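Local structure of LAO/AO transport system kinase (Escherichia coli, 2P67) at residues 4-9 against 42-47; 79-84 against 114-119; 152-157 against 164-169. The protein belongs to the MeaB family of the P-loop NTPase clan, whose fold is a parallel beta sheet packed between helices. All coordinates share one frame; numbering follows the deposited sequence.

In the fold
Interaction 3 lies deepest: all four touching residues are buried, and its centre is about 2 Å from the centre of the chain. There the inner strand 151-157 meets helix 162-167 through the methyls of Val-154, Thr-156 and Val-166, with Met-169 alongside. Interaction 2 sits towards the rim of the same P-loop domain, where the end of helix 69-82 meets the turn leading into strand 119-124. Its nearest atoms are about 4 Å from those of interaction 3. Interaction 1 joins N-terminal helical elements, its centre about 27 Å from that of interaction 3, and is partly buried. All three contacts are mainly apolar, but interaction 1 also brings the polar ends of Glu-6 and Gln-44 to its margin.

Interaction 1 (4-9 against 42-47); sequences INEATL and STQLLD
The backbones approach most closely at Leu-9 and Leu-45, whose CA atoms are 7.2 Å apart. Residues 4-8 lead into helix 9-17, whereas 42-47 is regular helix within 36-49. Leu-9 carries the contact. With CG anti to its backbone N (chi1 -171°), it sends its two methyls to different neighbours on the opposing helix. CD1 rests 4.1 Å from Leu-45 CB and slightly farther from Leu-45 CD1. CD2 lies 3.7 Å from Gln-44 CB and equally near Gln-44 OE1, so the aliphatic base and the amide oxygen of the glutamine both border this methyl. Gln-44 has CG anti to the carbonyl carbon instead (chi1 -73°), and extends past CG towards Glu-6. Glu-6 OE2 and Gln-44 NE2 remain 4.2 Å apart, too far for a hydrogen bond.

The loop is shaped by two reciprocal bonds. Thr-8 N donates to Asn-5 OD1 at 2.8 Å, tilted 25° from the carbonyl plane, and Asn-5 N donates to Thr-8 OG1 at 3.0 Å. Around the contact, Leu-9 also touches Leu-41, while Leu-45 reaches Ile-13, Ala-27 and Leu-143, tying several helices together. On another side of helix 36-49, Asp-47 OD1 bonds to Ser-315 N and Thr-318 OG1 of the second subunit. Asn-5 thus forms an Asx motif just ahead of helix 9-17, and Leu-9 docks that helix start onto helix 36-49 in the N-terminal helical part of the protein.

Interaction 2 (79-84 against 114-119); sequences LLIREG and ARAEAA
This is a small apolar contact at the rim of the P-loop NTPase fold, where Ile-81, in the last turn of helix 69-82, packs on three alanines at the entrance to the outermost strand 119-124. The helix stops in a Schellman motif at Gly-84, which has positive phi; its N bonds to Ile-81 O at 2.8 Å. Across from Ile-81, Ala-116 to Ala-119 form a type I beta turn, closed by Ala-119 N to Ala-116 O at 3.2 Å.

Ile-81 points its CB at the turn and divides its branches among the alanine methyls. CG1 and CG2 both face the CB of Ala-118, at 4.1 and 4.2 Å respectively. Val-87, on the neighbouring strand 87-92, also touches Ile-81 and is paired by backbone bonds with Ala-118; Leu-113 adds a further apolar neighbour. The helix end, the turn and two adjacent strands therefore meet around one isoleucine. Its CG1 stands anti to the carbonyl carbon (chi1 -72°), which carries the longer branch past Ala-118. At the end of that branch, CD1 reaches both ends of the turn, lying 3.9 Å from Ala-119 CB and 3.5 Å from Ala-116 CB.

Interaction 3 (152-157 against 164-169); sequences VIVETV and TEVARM
Val-166 on helix 162-167 packs against Val-154 and Thr-156, alternate residues on one side of strand 151-157. Its apolar contacts are methyl to methyl. Val-166 divides its branches between the two strand residues: CG2 lies 3.6 Å from Thr-156 CG2, and CG1 lies 3.8 Å from Val-154 CG1. In both pairs the side chains run alongside each other, pointing in opposite directions. CG1 of Val-166 stands anti to its backbone N (chi1 170°), with CG2 turned beside that nitrogen, which turns one methyl to each strand residue. Met-169, three residues on, adds its CG 4.3 Å from Val-154 CG1. Val-154 was modelled in two conformers, so its methyl distances hold for one of them.

Polar bonds lead away from this apolar patch. Thr-156 keeps CG2 on Val-166 while OG1, anti to its backbone N (chi1 -164°), bonds to Val-92 O on the adjacent strand. Glu-155 points to the other side of the strand and forms a salt bridge with Lys-69. The backbone of Met-169 bonds through O to Arg-58 NH2, and its side chain lies about 7 Å from a sodium ion bound by Arg-272 and Ser-276.

Strand 151-157, helix 162-167 and strand 172-177 form a beta-alpha-beta crossover that passes strand 57-63. Thr-156 lies near the sequence that fits a Walker A P-loop, which includes Lys-69; strand, helix and loop are thus placed as in the core of a P-loop NTPase.

Interaction 1 (4-9 against 42-47)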
# COMPACT_ATOMS: atom_id res chain seq x y z
N ILE A 4 -40.91 8.29 -11.67
CA ILE A 4 -39.80 7.65 -12.35
C ILE A 4 -40.06 6.15 -12.44
O ILE A 4 -40.28 5.46 -11.43
CB ILE A 4 -38.40 8.01 -11.76
CG1 ILE A 4 -37.31 7.07 -12.27
CG2 ILE A 4 -38.43 8.03 -10.26
CD1 ILE A 4 -36.96 7.27 -13.70
N ASN A 5 -40.10 5.66 -13.68
CA ASN A 5 -40.34 4.26 -13.93
C ASN A 5 -39.79 3.90 -15.29
O ASN A 5 -39.28 4.76 -16.00
CB ASN A 5 -41.83 3.90 -13.82
CG ASN A 5 -42.70 4.69 -14.79
OD1 ASN A 5 -42.37 4.81 -15.96
ND2 ASN A 5 -43.82 5.22 -14.30
N GLU A 6 -39.92 2.63 -15.66
CA GLU A 6 -39.38 2.14 -16.92
C GLU A 6 -39.91 2.92 -18.12
O GLU A 6 -39.14 3.32 -18.98
CB GLU A 6 -39.64 0.64 -17.02
CG GLU A 6 -39.23 0.01 -18.34
CD GLU A 6 -39.68 -1.43 -18.41
OE1 GLU A 6 -40.54 -1.76 -19.27
OE2 GLU A 6 -39.18 -2.23 -17.58
N ALA A 7 -41.23 3.17 -18.17
CA ALA A 7 -41.84 3.98 -19.23
C ALA A 7 -41.36 5.45 -19.28
O ALA A 7 -41.17 6.00 -20.36
CB ALA A 7 -43.36 3.94 -19.11
N THR A 8 -41.13 6.07 -18.12
CA THR A 8 -40.75 7.48 -18.08
C THR A 8 -39.24 7.73 -17.97
O THR A 8 -38.82 8.87 -17.83
CB THR A 8 -41.42 8.23 -16.91
OG1 THR A 8 -40.86 7.80 -15.67
CG2 THR A 8 -42.93 7.99 -16.91
N LEU A 9 -38.44 6.67 -18.02
CA LEU A 9 -36.99 6.80 -17.76
C LEU A 9 -36.30 7.87 -18.61
O LEU A 9 -35.53 8.70 -18.09
CB LEU A 9 -36.29 5.44 -17.90
CG LEU A 9 -34.82 5.37 -17.46
CD1 LEU A 9 -34.65 5.87 -16.03
CD2 LEU A 9 -34.33 3.95 -17.60
N SER A 42 -32.63 1.19 -11.46
CA SER A 42 -31.41 1.95 -11.10
C SER A 42 -30.25 1.58 -12.02
O SER A 42 -29.50 2.44 -12.48
CB SER A 42 -31.01 1.64 -9.66
OG SER A 42 -31.82 2.37 -8.78
N THR A 43 -30.11 0.28 -12.25
CA THR A 43 -29.14 -0.24 -13.21
C THR A 43 -29.34 0.34 -14.63
O THR A 43 -28.38 0.75 -15.28
CB THR A 43 -29.17 -1.79 -13.17
OG1 THR A 43 -28.79 -2.23 -11.85
CG2 THR A 43 -28.20 -2.36 -14.19
N GLN A 44 -30.59 0.39 -15.09
CA GLN A 44 -30.92 0.98 -16.40
C GLN A 44 -30.54 2.47 -16.43
O GLN A 44 -29.99 2.97 -17.42
CB GLN A 44 -32.43 0.88 -16.66
CG GLN A 44 -33.01 -0.48 -17.00
CD GLN A 44 -34.54 -0.40 -17.22
OE1 GLN A 44 -35.02 0.33 -18.10
NE2 GLN A 44 -35.29 -1.13 -16.41
N LEU A 45 -30.88 3.19 -15.36
CA LEU A 45 -30.60 4.63 -15.27
C LEU A 45 -29.09 4.88 -15.33
O LEU A 45 -28.62 5.76 -16.07
CB LEU A 45 -31.15 5.20 -13.94
CG LEU A 45 -30.73 6.61 -13.52
CD1 LEU A 45 -31.11 7.60 -14.60
CD2 LEU A 45 -31.36 7.00 -12.17
N LEU A 46 -28.33 4.13 -14.53
CA LEU A 46 -26.89 4.35 -14.44
C LEU A 46 -26.21 4.03 -15.78
O LEU A 46 -25.38 4.81 -16.25
CB LEU A 46 -26.27 3.57 -13.29
CG LEU A 46 -26.62 4.11 -11.89
CD1 LEU A 46 -26.37 3.04 -10.82
CD2 LEU A 46 -25.91 5.44 -11.56
N ASP A 47 -26.60 2.93 -16.42
CA ASP A 47 -26.12 2.63 -17.79
C ASP A 47 -26.43 3.78 -18.73
O ASP A 47 -25.56 4.26 -19.48
CB ASP A 47 -26.75 1.34 -18.34
CG ASP A 47 -26.24 0.09 -17.67
OD1 ASP A 47 -25.18 0.14 -17.01
OD2 ASP A 47 -26.91 -0.95 -17.77

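Interaction 2 (79-84 against 114-119)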
# COMPACT_ATOMS: atom_id res chain seq x y z
N LEU A 79 -17.82 30.32 -2.12
CA LEU A 79 -16.90 30.92 -3.10
C LEU A 79 -17.16 30.42 -4.52
O LEU A 79 -17.19 31.21 -5.47
CB LEU A 79 -15.43 30.65 -2.71
CG LEU A 79 -14.30 31.18 -3.60
CD1 LEU A 79 -13.07 31.32 -2.76
CD2 LEU A 79 -14.01 30.31 -4.79
N LEU A 80 -17.33 29.11 -4.67
CA LEU A 80 -17.57 28.51 -5.99
C LEU A 80 -18.87 29.03 -6.59
O LEU A 80 -18.92 29.31 -7.78
CB LEU A 80 -17.61 26.97 -5.90
CG LEU A 80 -16.30 26.30 -5.49
CD1 LEU A 80 -16.47 24.79 -5.19
CD2 LEU A 80 -15.27 26.52 -6.56
N ILE A 81 -19.88 29.18 -5.75
CA ILE A 81 -21.18 29.67 -6.21
C ILE A 81 -21.08 31.13 -6.65
O ILE A 81 -21.60 31.50 -7.71
CB ILE A 81 -22.28 29.46 -5.15
CG1 ILE A 81 -22.63 27.97 -5.07
CG2 ILE A 81 -23.55 30.28 -5.49
CD1 ILE A 81 -23.20 27.57 -3.76
N ARG A 82 -20.36 31.94 -5.88
CA ARG A 82 -20.04 33.31 -6.29
C ARG A 82 -19.34 33.37 -7.64
O ARG A 82 -19.55 34.31 -8.40
CB ARG A 82 -19.22 34.04 -5.23
CG ARG A 82 -20.07 34.69 -4.17
CD ARG A 82 -19.21 35.45 -3.18
NE ARG A 82 -19.08 34.70 -1.94
CZ ARG A 82 -17.94 34.24 -1.43
NH1 ARG A 82 -17.97 33.58 -0.30
NH2 ARG A 82 -16.78 34.47 -2.02
N GLU A 83 -18.51 32.37 -7.95
CA GLU A 83 -17.84 32.28 -9.25
C GLU A 83 -18.82 31.87 -10.36
O GLU A 83 -18.42 31.71 -11.51
CB GLU A 83 -16.68 31.27 -9.22
CG GLU A 83 -15.48 31.66 -8.34
CD GLU A 83 -14.63 32.79 -8.92
OE1 GLU A 83 -14.33 32.77 -10.13
OE2 GLU A 83 -14.26 33.69 -8.14
N GLY A 84 -20.08 31.67 -10.00
CA GLY A 84 -21.12 31.23 -10.93
C GLY A 84 -21.11 29.73 -11.23
O GLY A 84 -21.61 29.30 -12.28
N ALA A 114 -26.40 25.25 2.32
CA ALA A 114 -27.72 24.60 2.30
C ALA A 114 -28.80 25.48 1.66
O ALA A 114 -29.76 24.97 1.08
CB ALA A 114 -28.13 24.22 3.71
N ARG A 115 -28.63 26.79 1.78
CA ARG A 115 -29.60 27.76 1.30
C ARG A 115 -29.34 28.18 -0.13
O ARG A 115 -30.16 28.88 -0.72
CB ARG A 115 -29.62 28.99 2.21
CG ARG A 115 -30.07 28.67 3.63
CD ARG A 115 -29.96 29.89 4.55
NE ARG A 115 -30.92 30.93 4.20
CZ ARG A 115 -31.38 31.85 5.05
NH1 ARG A 115 -30.99 31.84 6.33
NH2 ARG A 115 -32.25 32.76 4.63
N ALA A 116 -28.20 27.78 -0.68
CA ALA A 116 -27.86 28.17 -2.04
C ALA A 116 -28.56 27.28 -3.04
O ALA A 116 -28.48 26.06 -2.96
CB ALA A 116 -26.35 28.13 -2.24
N GLU A 117 -29.26 27.88 -4.00
CA GLU A 117 -29.98 27.09 -5.02
C GLU A 117 -29.03 26.42 -6.03
O GLU A 117 -29.38 25.42 -6.66
CB GLU A 117 -31.03 27.95 -5.75
CG GLU A 117 -32.18 28.41 -4.85
CD GLU A 117 -33.18 29.33 -5.56
OE1 GLU A 117 -32.88 29.81 -6.68
OE2 GLU A 117 -34.26 29.57 -4.98
N ALA A 118 -27.82 26.98 -6.15
CA ALA A 118 -26.79 26.43 -7.03
C ALA A 118 -25.95 25.35 -6.33
O ALA A 118 -24.97 24.87 -6.90
CB ALA A 118 -25.89 27.56 -7.58
N ALA A 119 -26.35 24.99 -5.11
CA ALA A 119 -25.73 23.85 -4.41
C ALA A 119 -26.70 22.66 -4.23
O ALA A 119 -27.93 22.77 -4.45
CB ALA A 119 -25.13 24.30 -3.09

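Interaction 3 (152-157 against 164-169)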
# COMPACT_ATOMS: atom_id res chain seq x y z
N VAL A 152 -18.10 18.53 -8.04
CA VAL A 152 -18.65 17.61 -7.05
C VAL A 152 -17.60 17.35 -5.98
O VAL A 152 -16.47 16.97 -6.31
CB VAL A 152 -19.04 16.23 -7.64
CG1 VAL A 152 -19.82 15.41 -6.60
CG2 VAL A 152 -19.87 16.40 -8.90
N ILE A 153 -17.99 17.55 -4.72
CA ILE A 153 -17.09 17.36 -3.58
C ILE A 153 -17.56 16.17 -2.77
O ILE A 153 -18.70 16.14 -2.30
CB ILE A 153 -17.10 18.60 -2.67
CG1 ILE A 153 -16.68 19.85 -3.46
CG2 ILE A 153 -16.15 18.39 -1.46
CD1 ILE A 153 -16.76 21.13 -2.65
N VAL A 154 -16.68 15.18 -2.63
CA VAL A 154 -16.97 14.08 -1.73
C VAL A 154 -16.19 14.33 -0.44
O VAL A 154 -14.98 14.61 -0.46
CB VAL A 154 -16.71 12.68 -2.39
CG1 VAL A 154 -15.23 12.46 -2.75
CG2 VAL A 154 -17.25 11.55 -1.50
N GLU A 155 -16.88 14.28 0.69
CA GLU A 155 -16.19 14.63 1.92
C GLU A 155 -16.45 13.64 3.04
O GLU A 155 -17.52 13.06 3.12
CB GLU A 155 -16.52 16.07 2.34
CG GLU A 155 -17.98 16.33 2.63
CD GLU A 155 -18.30 16.20 4.10
OE1 GLU A 155 -19.42 16.57 4.49
OE2 GLU A 155 -17.43 15.76 4.88
N THR A 156 -15.44 13.43 3.88
CA THR A 156 -15.62 12.57 5.04
C THR A 156 -14.54 12.90 6.07
O THR A 156 -13.64 13.69 5.80
CB THR A 156 -15.65 11.06 4.67
OG1 THR A 156 -16.20 10.28 5.75
CG2 THR A 156 -14.25 10.54 4.29
N VAL A 157 -14.67 12.30 7.25
CA VAL A 157 -13.69 12.47 8.30
C VAL A 157 -12.41 11.75 7.91
O VAL A 157 -12.44 10.65 7.35
CB VAL A 157 -14.21 11.93 9.66
CG1 VAL A 157 -13.18 12.13 10.75
CG2 VAL A 157 -15.49 12.65 10.05
N THR A 164 -7.14 7.61 1.74
CA THR A 164 -6.80 6.85 0.54
C THR A 164 -8.04 6.38 -0.22
O THR A 164 -8.05 6.38 -1.45
CB THR A 164 -5.79 5.72 0.82
OG1 THR A 164 -6.39 4.75 1.69
CG2 THR A 164 -4.50 6.28 1.48
N GLU A 165 -9.11 6.04 0.52
CA GLU A 165 -10.40 5.63 -0.07
C GLU A 165 -11.06 6.76 -0.89
O GLU A 165 -11.47 6.55 -2.03
CB GLU A 165 -11.36 5.13 1.03
CG GLU A 165 -10.86 3.87 1.73
CD GLU A 165 -11.58 3.58 3.05
OE1 GLU A 165 -12.18 4.52 3.63
OE2 GLU A 165 -11.53 2.42 3.50
N VAL A 166 -11.12 7.96 -0.31
CA VAL A 166 -11.65 9.14 -1.02
C VAL A 166 -10.74 9.48 -2.20
O VAL A 166 -11.20 9.84 -3.30
CB VAL A 166 -11.76 10.36 -0.06
CG1 VAL A 166 -12.08 11.64 -0.83
CG2 VAL A 166 -12.82 10.11 1.02
N ALA A 167 -9.43 9.42 -1.96
CA ALA A 167 -8.45 9.82 -2.97
C ALA A 167 -8.63 9.07 -4.28
O ALA A 167 -8.38 9.62 -5.34
CB ALA A 167 -7.04 9.61 -2.44
N ARG A 168 -9.05 7.80 -4.17
CA ARG A 168 -9.19 6.89 -5.32
C ARG A 168 -10.36 7.21 -6.24
O ARG A 168 -10.48 6.63 -7.31
CB ARG A 168 -9.39 5.45 -4.83
CG ARG A 168 -8.21 4.81 -4.16
CD ARG A 168 -8.38 3.29 -4.11
NE ARG A 168 -9.49 2.84 -3.28
CZ ARG A 168 -9.36 2.18 -2.12
NH1 ARG A 168 -8.15 1.89 -1.65
NH2 ARG A 168 -10.43 1.80 -1.44
N MET A 169 -11.25 8.11 -5.81
CA MET A 169 -12.39 8.48 -6.65
C MET A 169 -12.44 9.95 -7.06
O MET A 169 -13.47 10.41 -7.55
CB MET A 169 -13.71 8.04 -5.98
CG MET A 169 -14.16 8.87 -4.77
SD MET A 169 -15.70 8.19 -3.99
CE MET A 169 -14.92 7.08 -2.88